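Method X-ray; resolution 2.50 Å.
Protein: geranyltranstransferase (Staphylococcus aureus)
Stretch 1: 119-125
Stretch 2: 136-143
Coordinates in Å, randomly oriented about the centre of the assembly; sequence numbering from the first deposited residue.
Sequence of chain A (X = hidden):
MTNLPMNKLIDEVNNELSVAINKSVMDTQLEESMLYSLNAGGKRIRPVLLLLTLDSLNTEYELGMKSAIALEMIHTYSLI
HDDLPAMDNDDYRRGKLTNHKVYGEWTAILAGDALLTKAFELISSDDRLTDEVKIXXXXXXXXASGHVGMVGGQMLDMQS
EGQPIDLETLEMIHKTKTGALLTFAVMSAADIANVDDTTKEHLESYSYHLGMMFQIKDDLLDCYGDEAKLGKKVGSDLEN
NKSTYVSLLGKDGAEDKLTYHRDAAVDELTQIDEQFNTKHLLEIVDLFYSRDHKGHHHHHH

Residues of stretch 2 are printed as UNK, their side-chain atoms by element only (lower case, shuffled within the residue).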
# COMPACT_ATOMS: atom_id res chain seq x y z
N ALA A 119 -3.72 -5.39 2.86
CA ALA A 119 -4.92 -4.67 3.26
C ALA A 119 -5.82 -4.36 2.06
O ALA A 119 -7.04 -4.51 2.15
CB ALA A 119 -4.56 -3.39 4.03
N PHE A 120 -5.21 -3.95 0.95
CA PHE A 120 -5.94 -3.65 -0.27
C PHE A 120 -6.49 -4.90 -0.97
O PHE A 120 -7.62 -4.89 -1.48
CB PHE A 120 -5.10 -2.78 -1.20
CG PHE A 120 -4.87 -1.41 -0.65
CD1 PHE A 120 -5.90 -0.47 -0.65
CD2 PHE A 120 -3.66 -1.07 -0.08
CE1 PHE A 120 -5.71 0.79 -0.12
CE2 PHE A 120 -3.47 0.19 0.46
CZ PHE A 120 -4.50 1.13 0.44
N GLU A 121 -5.70 -5.97 -0.97
CA GLU A 121 -6.15 -7.26 -1.48
C GLU A 121 -7.40 -7.72 -0.75
O GLU A 121 -8.35 -8.18 -1.37
CB GLU A 121 -5.05 -8.30 -1.32
CG GLU A 121 -5.12 -9.42 -2.33
CD GLU A 121 -5.36 -10.77 -1.68
OE1 GLU A 121 -6.38 -10.90 -0.96
OE2 GLU A 121 -4.51 -11.70 -1.89
N LEU A 122 -7.38 -7.59 0.57
CA LEU A 122 -8.47 -8.07 1.43
C LEU A 122 -9.81 -7.39 1.15
O LEU A 122 -10.83 -8.07 1.08
CB LEU A 122 -8.08 -7.92 2.90
CG LEU A 122 -8.60 -8.99 3.87
CD1 LEU A 122 -8.48 -10.43 3.32
CD2 LEU A 122 -7.89 -8.87 5.20
N ILE A 123 -9.81 -6.07 0.98
CA ILE A 123 -11.06 -5.36 0.72
C ILE A 123 -11.53 -5.69 -0.68
O ILE A 123 -12.71 -5.98 -0.89
CB ILE A 123 -10.92 -3.82 0.92
CG1 ILE A 123 -10.87 -3.48 2.41
CG2 ILE A 123 -12.07 -3.06 0.24
CD1 ILE A 123 -10.09 -2.25 2.72
N SER A 124 -10.60 -5.66 -1.63
CA SER A 124 -10.92 -5.89 -3.04
C SER A 124 -11.45 -7.31 -3.29
O SER A 124 -12.13 -7.54 -4.30
CB SER A 124 -9.72 -5.59 -3.94
OG SER A 124 -8.70 -6.54 -3.77
N SER A 125 -11.18 -8.22 -2.36
CA SER A 125 -11.64 -9.60 -2.47
C SER A 125 -12.88 -9.96 -1.66
O SER A 125 -13.37 -11.08 -1.75
CB SER A 125 -10.51 -10.57 -2.13
OG SER A 125 -10.26 -10.59 -0.74
N UNK A 136 -15.49 2.41 -2.82
CA UNK A 136 -15.64 3.48 -1.84
C UNK A 136 -14.72 3.30 -0.64
O UNK A 136 -14.02 4.24 -0.25
c UNK A 136 -19.33 4.51 -1.76
c UNK A 136 -20.45 4.49 -2.78
c UNK A 136 -18.00 4.21 -2.39
c UNK A 136 -17.09 3.59 -1.38
n UNK A 136 -21.74 4.76 -2.10
N UNK A 137 -14.72 2.08 -0.08
CA UNK A 137 -13.85 1.73 1.03
C UNK A 137 -12.37 1.87 0.64
O UNK A 137 -11.58 2.49 1.38
c UNK A 137 -13.21 -0.04 2.72
c UNK A 137 -14.15 0.31 1.57
c UNK A 137 -15.57 0.23 2.05
N UNK A 138 -11.99 1.30 -0.50
CA UNK A 138 -10.60 1.32 -0.96
C UNK A 138 -10.11 2.75 -1.18
O UNK A 138 -9.03 3.12 -0.73
c UNK A 138 -8.87 -1.41 -1.81
c UNK A 138 -10.43 0.52 -2.26
c UNK A 138 -10.80 -1.70 -3.36
c UNK A 138 -10.30 -0.99 -2.11
N UNK A 139 -10.93 3.53 -1.88
CA UNK A 139 -10.64 4.94 -2.13
C UNK A 139 -10.39 5.66 -0.82
O UNK A 139 -9.40 6.37 -0.67
n UNK A 139 -13.59 6.48 -4.78
c UNK A 139 -12.53 7.28 -4.59
c UNK A 139 -11.37 6.73 -3.77
c UNK A 139 -11.80 5.61 -2.86
o UNK A 139 -12.46 8.43 -5.05
N UNK A 140 -11.29 5.45 0.14
CA UNK A 140 -11.18 6.09 1.43
C UNK A 140 -9.96 5.63 2.22
O UNK A 140 -9.27 6.44 2.84
c UNK A 140 -15.58 8.05 3.44
c UNK A 140 -13.85 6.48 4.25
c UNK A 140 -12.47 5.88 2.22
n UNK A 140 -15.09 6.82 3.54
n UNK A 140 -14.94 9.07 4.00
c UNK A 140 -12.62 6.79 3.41
n UNK A 140 -16.71 8.24 2.78
N UNK A 141 -9.69 4.33 2.20
CA UNK A 141 -8.48 3.83 2.86
C UNK A 141 -7.20 4.44 2.26
O UNK A 141 -6.29 4.80 3.00
c UNK A 141 -8.44 2.29 2.82
c UNK A 141 -7.50 2.16 5.17
c UNK A 141 -7.71 0.07 3.77
c UNK A 141 -7.45 1.58 3.75
N UNK A 142 -7.14 4.55 0.94
CA UNK A 142 -5.91 5.02 0.30
C UNK A 142 -5.65 6.51 0.58
O UNK A 142 -4.50 6.90 0.79
o UNK A 142 -7.00 5.39 -1.84
c UNK A 142 -5.92 4.73 -1.20
N UNK A 143 -6.71 7.32 0.58
CA UNK A 143 -6.62 8.72 1.00
C UNK A 143 -6.29 8.84 2.50
O UNK A 143 -5.45 9.66 2.88
c UNK A 143 -9.58 9.95 -1.26
c UNK A 143 -8.14 9.60 -0.87
c UNK A 143 -7.88 10.93 1.22
c UNK A 143 -7.92 9.52 0.65

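Residues 119-124 belong to one helix and positions 136-143 lie within a second, and the two pack nearly antiparallel, with 162° between their N-to-C directions and a closest axial approach of 9.9 Å.

Position 136 carries four carbons in an unbranched row ending in a nitrogen, which identifies Lys 136. Its chain runs out with chi1 in m and the later torsions in t, and it makes no contact with the first helix. At position 137 there are three carbons, one bonded to the backbone and carrying the other two, one of which meets Ile 123. This short fork at the first carbon is that of Val 137, whose CA-to-CB bond points toward the first helix and whose CG1 lies 3.8 Å from CD1 of Ile 123.

Position 138 has four carbons forked at the second. One terminal methyl lies at the edge of the Phe 120 ring, near its plane, while the branch carbon meets Ile 123. The side chain is Leu 138. Its CD2 comes within 3.3 Å of Phe 120 CD1, its CG within 3.6 Å of Ile 123 CG2, and its CD1 within 4.1 Å of Ser 124 CB. The CA-to-CB bond points sideways, but the m, t rotamer brings the end of the chain nearer to the first helix.

Three carbons follow at position 139, the third bearing one oxygen and one nitrogen. This terminal amide belongs to Gln 139, whose CA-to-CB bond points away from stretch 1 and which makes no contact with it. Position 140 shows three carbons, a nitrogen, and then a carbon holding two more nitrogens: a guanidinium group, hence Arg 140. It too stays clear of the first helix, and its NE and NH1 are hydrogen-bonded elsewhere in the structure.

At position 141, four carbons again fork at the second, and one terminal methyl approaches Ile 123. This is Leu 141, a t, p rotamer whose CA-to-CB bond points toward the first helix, with CD2 3.5 Å from Ile 123 CD1 and CB 4.3 Å from Phe 120 CE1. Position 142 has a single carbon followed by an oxygen, and the carbon, CB, lies 4.1 Å from Phe 120 CE1. This is the side chain of Ser 142. Its OG donates a hydrogen bond of 2.8 Å to the backbone O of Gln 139, so the hydroxyl is satisfied within its own helix. The last position, 143, has four carbons forked at the first, one arm two carbons long. Ile 143 is exposed and does not reach stretch 1.

The contact is thus apolar, with no hydrogen bond between the stretches and 368 Å² buried in all. Leu 138 is its centre, touching Phe 120, Ile 123 and Ser 124; Phe 120 and Leu 138 also have the closest CA atoms, 6.8 Å apart. The CA-to-CB bond of Ile 123 points toward the second helix, and its side chain meets Val 137, Leu 138 and Leu 141, so residues one helical turn apart share a partner. The polar chains of Lys 136, Gln 139 and Arg 140 remain outside this packing.

Stretch 2 136-143: KVLQRLSI
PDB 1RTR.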